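PDB 4KPK: enoyl-CoA hydratase/isomerase from Shewanella pealeana, which probably acts on acyl-CoA thioesters as a hydratase or isomerase of the crotonase-like family, its exact substrate and reaction being unestablished. Local coordinates for residues 38-43 with 64-69; 86-91 with 138-143; 158-163 with 215-220. One frame throughout, in Å; residues are numbered along the deposited sequence.

How the contacts relate
The three contacts lie along one mixed sheet of the crotonase-like fold and differ with their place in it. Contact 2, the buried one, pairs two inner parallel strands mainly through backbone bonds and aliphatic side chains, with a water at one end. Contact 3 adds the short last strand, 217-218, to strand 158-161; it is partly buried, brings in charged and polar groups and reaches a second subunit. The two touch, because strands 137-141 and 158-161 are neighbours. Contact 1, also partly buried, sits at the opposite end of the sheet, its centre about 24 Å from that of contact 3, and joins a helix start to the loop before strand 41-46 through a tyrosine.

Contact 1 of 3, residues 38-43 with 64-69; sequences LHYLSC and DEVMIS. With EDO (1,2-ethanediol), chain B.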
loop_
_atom_site.group_PDB
_atom_site.type_symbol
_atom_site.label_atom_id
_atom_site.label_comp_id
_atom_site.label_asym_id
_atom_site.label_seq_id
_atom_site.Cartn_x
_atom_site.Cartn_y
_atom_site.Cartn_z
ATOM N N LEU A 38 14.226 -35.505 8.888
ATOM C CA LEU A 38 13.079 -34.645 9.283
ATOM C C LEU A 38 11.791 -35.433 9.534
ATOM O O LEU A 38 11.421 -36.282 8.725
ATOM C CB LEU A 38 12.778 -33.601 8.188
ATOM C CG LEU A 38 13.983 -32.709 7.889
ATOM C CD1 LEU A 38 13.821 -31.799 6.669
ATOM C CD2 LEU A 38 14.330 -31.928 9.150
ATOM N N HIS A 39 11.083 -35.067 10.611
ATOM C CA HIS A 39 9.892 -35.772 11.075
ATOM C C HIS A 39 8.662 -35.303 10.306
ATOM O O HIS A 39 7.808 -36.110 9.995
ATOM C CB HIS A 39 9.651 -35.520 12.590
ATOM C CG HIS A 39 10.822 -35.874 13.479
ATOM N ND1 HIS A 39 11.097 -37.170 13.869
ATOM C CD2 HIS A 39 11.788 -35.101 14.050
ATOM C CE1 HIS A 39 12.178 -37.179 14.638
ATOM N NE2 HIS A 39 12.624 -35.939 14.754
ATOM N N TYR A 40 8.589 -33.990 10.069
ATOM C CA TYR A 40 7.427 -33.289 9.589
ATOM C C TYR A 40 7.524 -32.724 8.204
ATOM O O TYR A 40 6.480 -32.361 7.580
ATOM C CB TYR A 40 7.120 -32.123 10.495
ATOM C CG TYR A 40 6.705 -32.462 11.896
ATOM C CD1 TYR A 40 6.355 -33.759 12.295
ATOM C CD2 TYR A 40 6.583 -31.465 12.810
ATOM C CE1 TYR A 40 5.940 -34.019 13.595
ATOM C CE2 TYR A 40 6.157 -31.720 14.081
ATOM C CZ TYR A 40 5.844 -32.976 14.473
ATOM O OH TYR A 40 5.430 -33.123 15.769
ATOM N N LEU A 41 8.739 -32.674 7.686
ATOM C CA LEU A 41 8.974 -32.125 6.353
ATOM C C LEU A 41 9.598 -33.184 5.444
ATOM O O LEU A 41 10.232 -34.110 5.931
ATOM C CB LEU A 41 9.942 -30.936 6.444
ATOM C CG LEU A 41 9.510 -29.743 7.285
ATOM C CD1 LEU A 41 10.637 -28.700 7.436
ATOM C CD2 LEU A 41 8.270 -29.140 6.647
ATOM N N SER A 42 9.423 -32.994 4.125
ATOM C CA SER A 42 10.290 -33.566 3.091
ATOM C C SER A 42 11.065 -32.468 2.459
ATOM O O SER A 42 10.636 -31.293 2.439
ATOM C CB SER A 42 9.501 -34.187 1.899
ATOM O OG SER A 42 8.639 -35.203 2.318
ATOM N N CYS A 43 12.153 -32.848 1.815
ATOM C CA CYS A 43 12.872 -31.882 1.046
ATOM C C CYS A 43 13.573 -32.584 -0.062
ATOM O O CYS A 43 14.077 -33.686 0.128
ATOM C CB CYS A 43 13.833 -31.073 1.957
ATOM S SG CYS A 43 14.998 -32.039 2.905
ATOM N N ASP A 64 3.917 -26.964 15.219
ATOM C CA ASP A 64 4.445 -26.964 16.569
ATOM C C ASP A 64 5.928 -26.603 16.544
ATOM O O ASP A 64 6.454 -26.225 15.470
ATOM C CB ASP A 64 4.141 -28.308 17.236
ATOM C CG ASP A 64 4.882 -29.438 16.619
ATOM O OD1 ASP A 64 5.788 -29.220 15.763
ATOM O OD2 ASP A 64 4.554 -30.569 17.003
ATOM N N GLU A 65 6.590 -26.680 17.721
ATOM C CA GLU A 65 8.027 -26.297 17.858
ATOM C C GLU A 65 8.973 -27.092 16.934
ATOM O O GLU A 65 9.985 -26.611 16.401
ATOM C CB GLU A 65 8.443 -26.369 19.350
ATOM C CG GLU A 65 8.655 -27.759 19.935
ATOM C CD GLU A 65 7.415 -28.671 20.184
ATOM O OE1 GLU A 65 6.228 -28.404 19.850
ATOM O OE2 GLU A 65 7.671 -29.747 20.734
ATOM N N VAL A 66 8.625 -28.320 16.731
ATOM C CA VAL A 66 9.388 -29.167 15.873
ATOM C C VAL A 66 9.259 -28.727 14.391
ATOM O O VAL A 66 10.258 -28.569 13.747
ATOM C CB VAL A 66 8.964 -30.654 16.084
ATOM C CG1 VAL A 66 9.566 -31.560 15.009
ATOM C CG2 VAL A 66 9.355 -31.141 17.482
HETATM N N MSE A 67 8.036 -28.567 13.866
HETATM C CA MSE A 67 7.804 -28.014 12.518
HETATM C C MSE A 67 8.562 -26.729 12.306
HETATM O O MSE A 67 9.194 -26.572 11.287
HETATM C CB MSE A 67 6.354 -27.673 12.319
HETATM C CG MSE A 67 6.015 -27.022 10.985
HETATM SE SE MSE A 67 5.321 -28.437 9.789
HETATM C CE MSE A 67 3.614 -28.761 10.649
ATOM N N ILE A 68 8.449 -25.812 13.254
ATOM C CA ILE A 68 9.122 -24.504 13.189
ATOM C C ILE A 68 10.607 -24.765 12.991
ATOM O O ILE A 68 11.211 -24.255 12.055
ATOM C CB ILE A 68 8.923 -23.647 14.476
ATOM C CG1 ILE A 68 7.448 -23.263 14.716
ATOM C CG2 ILE A 68 9.786 -22.412 14.472
ATOM C CD1 ILE A 68 6.717 -22.885 13.477
ATOM N N SER A 69 11.168 -25.637 13.823
ATOM C CA SER A 69 12.617 -25.838 13.813
ATOM C C SER A 69 13.089 -26.557 12.569
ATOM O O SER A 69 14.133 -26.221 11.954
ATOM C CB SER A 69 13.077 -26.575 15.081
ATOM O OG SER A 69 14.222 -27.355 14.794
HETATM C C1 EDO B . 9.940 -36.965 6.024
HETATM O O1 EDO B . 11.041 -36.192 6.499
HETATM C C2 EDO B . 9.956 -36.721 4.524
HETATM O O2 EDO B . 9.724 -37.921 3.807
#
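The ring of Y40 lies across the first turn of helix 65-80, and three residues of that turn meet it from different directions. V66 comes over one face: its CG1 sits 4.0 Å from the centroid of the Y40 ring, 29° off the ring normal, a CH-pi contact. That methyl is placed there because V66 CG1 stands anti to the backbone N (chi1 169°). The backbone of M67 comes to the ring edge, M67 N lying 3.4 Å from Y40 CD2, and M67 CB packs on the same carbon at 3.8 Å. On the CB side of Y40 the selenium of M67 (the residue is selenomethionine) lies 4.4 Å from L41 CD2, a loose contact.

At the far end of the ring, D64 meets the phenol. The two side chains cross at about a right angle, while the ring and carboxylate planes are turned 32° apart. Y40 OH donates to D64 OD2 over 3.0 Å, meeting the syn lone pair of that oxygen. The other oxygen serves the helix: D64 is the N-cap residue, and M67 N donates to D64 OD1 at 3.0 Å, nearly along the C-O axis of the acceptor.

R56 is a cation-pi partner of Y40 and makes a weak, long ion pair with D64. E70, further along the helix, accepts from the backbone N of both H39 and Y40. Each carboxylate oxygen of D64 thus has its own donor. Buried as it is, the aspartate would probably be stabilised in its charged form by these bonds, by R56 and by the helix N-terminus.

Contact 2 of 3, residues 86-91 with 138-143; sequences ILLLKA and ITLVQG
This is a parallel strand pairing in the interior of the mixed sheet of the crotonase-like fold, where strand 86-91 runs beside strand 137-141. The axes of the two short strand segments approach to 4.7 Å and run 14° apart. The chain between them is largely helical, as expected of a crossover between parallel neighbours.

Three backbone bonds tie the pair: I138 N to L87 O, L89 N to I138 O at 2.8 Å, and L140 N to L89 O at 2.9 Å. L89 therefore donates and accepts toward the same strand, which sets L88 beside I138 and L89 beside T139.

On the face of L88 and I138, L88 CD2 meets L140 CD1 at 3.8 Å, the two leucines crossing obliquely; L88 reaches over because its CG lies anti to the backbone N (chi1 -158°). K90 lies alongside L140, pointing the same way, and its CG touches that CD1, while the amine goes on to Q51. Helix 222-235 packs on this face. On the other face the isobutyl group of L89 crosses T139, its CD2 3.7 Å from T139 OG1, whose hydroxyl is paired with S156.

Past the last direct bond the strands part, and a water takes over: it accepts from A91 N at 3.0 Å and lies 2.6 Å from L140 O and 2.8 Å from Q142 OE1. Q142 NE2 donates to the carbonyl oxygen of G93. The chemistry thus changes along the pair, from direct backbone bonding between aliphatic layers to a hydrated polar end.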
loop_
_atom_site.group_PDB
_atom_site.type_symbol
_atom_site.label_atom_id
_atom_site.label_comp_id
_atom_site.label_asym_id
_atom_site.label_seq_id
_atom_site.Cartn_x
_atom_site.Cartn_y
_atom_site.Cartn_z
ATOM N N ILE A 86 16.050 -21.759 -6.847
ATOM C CA ILE A 86 14.708 -21.412 -6.486
ATOM C C ILE A 86 14.360 -22.332 -5.330
ATOM O O ILE A 86 14.862 -23.444 -5.289
ATOM C CB ILE A 86 13.752 -21.741 -7.676
ATOM C CG1 ILE A 86 13.821 -20.648 -8.745
ATOM C CG2 ILE A 86 12.312 -21.950 -7.244
ATOM C CD1 ILE A 86 13.223 -21.131 -10.057
ATOM N N LEU A 87 13.495 -21.851 -4.415
ATOM C CA LEU A 87 12.915 -22.638 -3.330
ATOM C C LEU A 87 11.406 -22.602 -3.485
ATOM O O LEU A 87 10.798 -21.533 -3.465
ATOM C CB LEU A 87 13.239 -22.071 -1.939
ATOM C CG LEU A 87 12.512 -22.859 -0.832
ATOM C CD1 LEU A 87 12.953 -24.330 -0.758
ATOM C CD2 LEU A 87 12.596 -22.195 0.506
ATOM N N LEU A 88 10.825 -23.786 -3.618
ATOM C CA LEU A 88 9.403 -23.984 -3.726
ATOM C C LEU A 88 8.899 -24.551 -2.379
ATOM O O LEU A 88 9.427 -25.557 -1.879
ATOM C CB LEU A 88 9.168 -24.959 -4.902
ATOM C CG LEU A 88 7.799 -24.942 -5.550
ATOM C CD1 LEU A 88 7.687 -25.923 -6.724
ATOM C CD2 LEU A 88 6.790 -25.316 -4.499
ATOM N N LEU A 89 7.901 -23.896 -1.775
ATOM C CA LEU A 89 7.198 -24.429 -0.596
ATOM C C LEU A 89 5.808 -24.958 -0.963
ATOM O O LEU A 89 5.026 -24.242 -1.600
ATOM C CB LEU A 89 6.961 -23.400 0.495
ATOM C CG LEU A 89 8.101 -22.720 1.233
ATOM C CD1 LEU A 89 8.895 -21.817 0.258
ATOM C CD2 LEU A 89 7.515 -21.914 2.398
ATOM N N LYS A 90 5.492 -26.160 -0.483
ATOM C CA LYS A 90 4.251 -26.905 -0.817
ATOM C C LYS A 90 3.913 -27.711 0.419
ATOM O O LYS A 90 4.722 -27.771 1.363
ATOM C CB LYS A 90 4.492 -27.969 -1.844
ATOM C CG LYS A 90 4.923 -27.543 -3.175
ATOM C CD LYS A 90 5.789 -28.618 -3.845
ATOM C CE LYS A 90 5.214 -30.006 -3.760
ATOM N NZ LYS A 90 5.745 -30.858 -4.876
ATOM N N ALA A 91 2.813 -28.425 0.365
ATOM C CA ALA A 91 2.349 -29.279 1.477
ATOM C C ALA A 91 1.565 -30.483 0.919
ATOM O O ALA A 91 0.890 -30.347 -0.108
ATOM C CB ALA A 91 1.436 -28.481 2.359
ATOM N N ILE A 138 8.546 -19.533 -4.046
ATOM C CA ILE A 138 7.172 -19.732 -4.581
ATOM C C ILE A 138 6.495 -20.609 -3.551
ATOM O O ILE A 138 7.003 -21.680 -3.258
ATOM C CB ILE A 138 7.188 -20.498 -5.940
ATOM C CG1 ILE A 138 8.057 -19.715 -6.920
ATOM C CG2 ILE A 138 5.754 -20.639 -6.554
ATOM C CD1 ILE A 138 8.361 -20.382 -8.190
ATOM N N THR A 139 5.377 -20.148 -2.992
ATOM C CA THR A 139 4.504 -20.979 -2.156
ATOM C C THR A 139 3.165 -21.397 -2.877
ATOM O O THR A 139 2.456 -20.571 -3.434
ATOM C CB THR A 139 4.261 -20.270 -0.809
ATOM O OG1 THR A 139 5.542 -20.085 -0.179
ATOM C CG2 THR A 139 3.366 -21.065 0.156
ATOM N N LEU A 140 2.860 -22.701 -2.833
ATOM C CA LEU A 140 1.666 -23.322 -3.429
ATOM C C LEU A 140 0.685 -23.793 -2.341
ATOM O O LEU A 140 0.974 -24.694 -1.585
ATOM C CB LEU A 140 2.075 -24.525 -4.258
ATOM C CG LEU A 140 3.188 -24.406 -5.304
ATOM C CD1 LEU A 140 3.359 -25.732 -6.063
ATOM C CD2 LEU A 140 2.839 -23.261 -6.238
ATOM N N VAL A 141 -0.465 -23.163 -2.239
ATOM C CA VAL A 141 -1.327 -23.322 -1.080
ATOM C C VAL A 141 -2.663 -23.992 -1.474
ATOM O O VAL A 141 -3.377 -23.424 -2.258
ATOM C CB VAL A 141 -1.672 -21.964 -0.439
ATOM C CG1 VAL A 141 -2.574 -22.150 0.768
ATOM C CG2 VAL A 141 -0.411 -21.174 -0.056
ATOM N N GLN A 142 -2.902 -25.214 -1.000
ATOM C CA GLN A 142 -4.174 -25.953 -1.181
ATOM C C GLN A 142 -4.956 -25.883 0.134
ATOM O O GLN A 142 -4.348 -25.837 1.245
ATOM C CB GLN A 142 -3.907 -27.425 -1.625
ATOM C CG GLN A 142 -3.599 -28.468 -0.545
ATOM C CD GLN A 142 -2.196 -28.335 0.126
ATOM O OE1 GLN A 142 -1.495 -27.337 -0.019
ATOM N NE2 GLN A 142 -1.823 -29.341 0.896
ATOM N N GLY A 143 -6.295 -25.811 0.026
ATOM C CA GLY A 143 -7.180 -25.623 1.187
ATOM C C GLY A 143 -6.763 -24.679 2.339
ATOM O O GLY A 143 -6.312 -23.552 2.139
HETATM O O HOH W 1 0.794 -27.283 -1.546
#

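Contact 3 of 3, residues 158-163 with 215-220; sequences IAIANE and IHDIND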
loop_
_atom_site.group_PDB
_atom_site.type_symbol
_atom_site.label_atom_id
_atom_site.label_comp_id
_atom_site.label_asym_id
_atom_site.label_seq_id
_atom_site.Cartn_x
_atom_site.Cartn_y
_atom_site.Cartn_z
ATOM N N ILE A 158 6.227 -15.283 -4.417
ATOM C CA ILE A 158 5.086 -15.698 -5.268
ATOM C C ILE A 158 4.302 -16.740 -4.505
ATOM O O ILE A 158 4.888 -17.646 -3.941
ATOM C CB ILE A 158 5.480 -16.260 -6.638
ATOM C CG1 ILE A 158 6.017 -15.138 -7.559
ATOM C CG2 ILE A 158 4.273 -16.818 -7.376
ATOM C CD1 ILE A 158 7.413 -15.376 -8.004
ATOM N N ALA A 159 2.974 -16.552 -4.471
ATOM C CA ALA A 159 2.026 -17.469 -3.864
ATOM C C ALA A 159 0.817 -17.747 -4.809
ATOM O O ALA A 159 0.173 -16.819 -5.415
ATOM C CB ALA A 159 1.536 -16.904 -2.547
ATOM N N ILE A 160 0.524 -19.035 -4.932
ATOM C CA ILE A 160 -0.589 -19.536 -5.769
ATOM C C ILE A 160 -1.403 -20.436 -4.884
ATOM O O ILE A 160 -0.831 -21.216 -4.113
ATOM C CB ILE A 160 -0.025 -20.347 -6.938
ATOM C CG1 ILE A 160 1.059 -19.526 -7.589
ATOM C CG2 ILE A 160 -1.119 -20.686 -7.959
ATOM C CD1 ILE A 160 1.920 -20.291 -8.539
ATOM N N ALA A 161 -2.697 -20.243 -4.875
ATOM C CA ALA A 161 -3.588 -21.086 -4.076
ATOM C C ALA A 161 -4.667 -21.763 -4.988
ATOM O O ALA A 161 -4.868 -21.282 -6.088
ATOM C CB ALA A 161 -4.257 -20.285 -2.996
ATOM N N ASN A 162 -5.289 -22.865 -4.520
ATOM C CA ASN A 162 -6.445 -23.481 -5.230
ATOM C C ASN A 162 -7.715 -22.763 -4.834
ATOM O O ASN A 162 -7.667 -21.845 -4.014
ATOM C CB ASN A 162 -6.551 -25.002 -5.022
ATOM C CG ASN A 162 -6.924 -25.412 -3.606
ATOM O OD1 ASN A 162 -7.197 -24.605 -2.714
ATOM N ND2 ASN A 162 -6.923 -26.711 -3.397
ATOM N N GLU A 163 -8.837 -23.147 -5.444
ATOM C CA GLU A 163 -10.092 -22.404 -5.299
ATOM C C GLU A 163 -10.729 -22.554 -3.924
ATOM O O GLU A 163 -11.426 -21.643 -3.455
ATOM C CB GLU A 163 -11.078 -22.815 -6.415
ATOM C CG GLU A 163 -10.978 -21.940 -7.664
ATOM C CD GLU A 163 -11.543 -22.616 -8.897
ATOM O OE1 GLU A 163 -12.736 -22.985 -8.885
ATOM O OE2 GLU A 163 -10.805 -22.755 -9.903
ATOM N N ILE A 215 -2.345 -13.686 -2.364
ATOM C CA ILE A 215 -1.859 -14.600 -3.373
ATOM C C ILE A 215 -1.774 -13.851 -4.661
ATOM O O ILE A 215 -2.293 -12.748 -4.746
ATOM C CB ILE A 215 -2.685 -15.851 -3.445
ATOM C CG1 ILE A 215 -4.132 -15.594 -3.984
ATOM C CG2 ILE A 215 -2.662 -16.537 -2.094
ATOM C CD1 ILE A 215 -5.077 -16.733 -3.737
ATOM N N HIS A 216 -1.010 -14.422 -5.590
ATOM C CA HIS A 216 -0.783 -13.885 -6.949
ATOM C C HIS A 216 -1.631 -14.585 -8.013
ATOM O O HIS A 216 -1.903 -14.001 -9.038
ATOM C CB HIS A 216 0.702 -13.980 -7.318
ATOM C CG HIS A 216 1.592 -13.244 -6.356
ATOM N ND1 HIS A 216 1.802 -11.887 -6.422
ATOM C CD2 HIS A 216 2.271 -13.666 -5.267
ATOM C CE1 HIS A 216 2.589 -11.510 -5.425
ATOM N NE2 HIS A 216 2.858 -12.572 -4.690
ATOM N N ASP A 217 -2.087 -15.807 -7.769
ATOM C CA ASP A 217 -2.813 -16.591 -8.818
ATOM C C ASP A 217 -3.702 -17.627 -8.120
ATOM O O ASP A 217 -3.412 -18.036 -6.988
ATOM C CB ASP A 217 -1.814 -17.332 -9.736
ATOM C CG ASP A 217 -2.466 -17.914 -11.039
ATOM O OD1 ASP A 217 -3.349 -17.254 -11.631
ATOM O OD2 ASP A 217 -2.087 -19.033 -11.504
ATOM N N ILE A 218 -4.775 -18.039 -8.783
ATOM C CA ILE A 218 -5.644 -19.085 -8.312
ATOM C C ILE A 218 -5.705 -20.174 -9.391
ATOM O O ILE A 218 -6.021 -19.897 -10.557
ATOM C CB ILE A 218 -7.071 -18.563 -8.085
ATOM C CG1 ILE A 218 -7.164 -17.453 -7.002
ATOM C CG2 ILE A 218 -8.009 -19.710 -7.728
ATOM C CD1 ILE A 218 -8.577 -16.889 -6.821
ATOM N N ASN A 219 -5.432 -21.410 -9.001
ATOM C CA ASN A 219 -5.458 -22.515 -9.930
ATOM C C ASN A 219 -5.563 -23.794 -9.146
ATOM O O ASN A 219 -4.739 -24.060 -8.251
ATOM C CB ASN A 219 -4.157 -22.508 -10.735
ATOM C CG ASN A 219 -4.238 -23.316 -12.037
ATOM O OD1 ASN A 219 -5.035 -24.239 -12.188
ATOM N ND2 ASN A 219 -3.371 -22.972 -12.972
ATOM N N ASP A 220 -6.577 -24.601 -9.443
ATOM C CA ASP A 220 -6.640 -25.975 -8.886
ATOM C C ASP A 220 -5.459 -26.906 -9.268
ATOM O O ASP A 220 -5.208 -27.895 -8.612
ATOM C CB ASP A 220 -7.953 -26.647 -9.285
ATOM C CG ASP A 220 -9.123 -26.153 -8.483
ATOM O OD1 ASP A 220 -8.922 -25.569 -7.375
ATOM O OD2 ASP A 220 -10.242 -26.376 -8.974
HETATM O O HOH W 2 -5.347 -28.326 -5.577
#
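A two-residue parallel beta pairing ends the mixed sheet of the crotonase-like fold: strand 217-218 is its outermost member within this chain and lies beside strand 158-161.

In the backbone, A159 O receives H216 N at 2.7 Å and, more weakly, D217 N. Further along, A161 N donates to D217 O at 3.1 Å, and N219 N to A161 O at 3.0 Å. I160 is thereby aligned with D217 and A161 with I218. CA-H...O contacts, such as that from I218 CA to A161 O, lie between these bonds.

Side-chain packing flanks the pairing on both faces. I215 CD1 reaches A161 CB at 3.7 Å, and helix 206-212 covers I215 and I218 through L210. On the other face I160 and D217 lie side by side, pointing the same way, with I160 CG2 3.9 Å from the methylene carbon D217 CB, and helix 222-235 packs on the isoleucine through F229.

H216 turns the edge of its imidazole to A159, with CD2 3.1 Å from A159 N, which lies in the ring plane. Its NE2 has a weak hydrogen bond to R192 of the second subunit, so this end of the pairing adjoins the trimer interface. N162 OD1 is hydrogen-bonded to G143 N, while a water links N162 ND2 to D220 O.

Charge gathers at the exposed end, where the side chains of E163 and D220 cross at about a right angle and E163 OE2 stands 3.8 Å from D220 OD2. D220 OD1 turns instead to the backbone and accepts from E163 N at 3.1 Å, with an N-H...O angle of 174°.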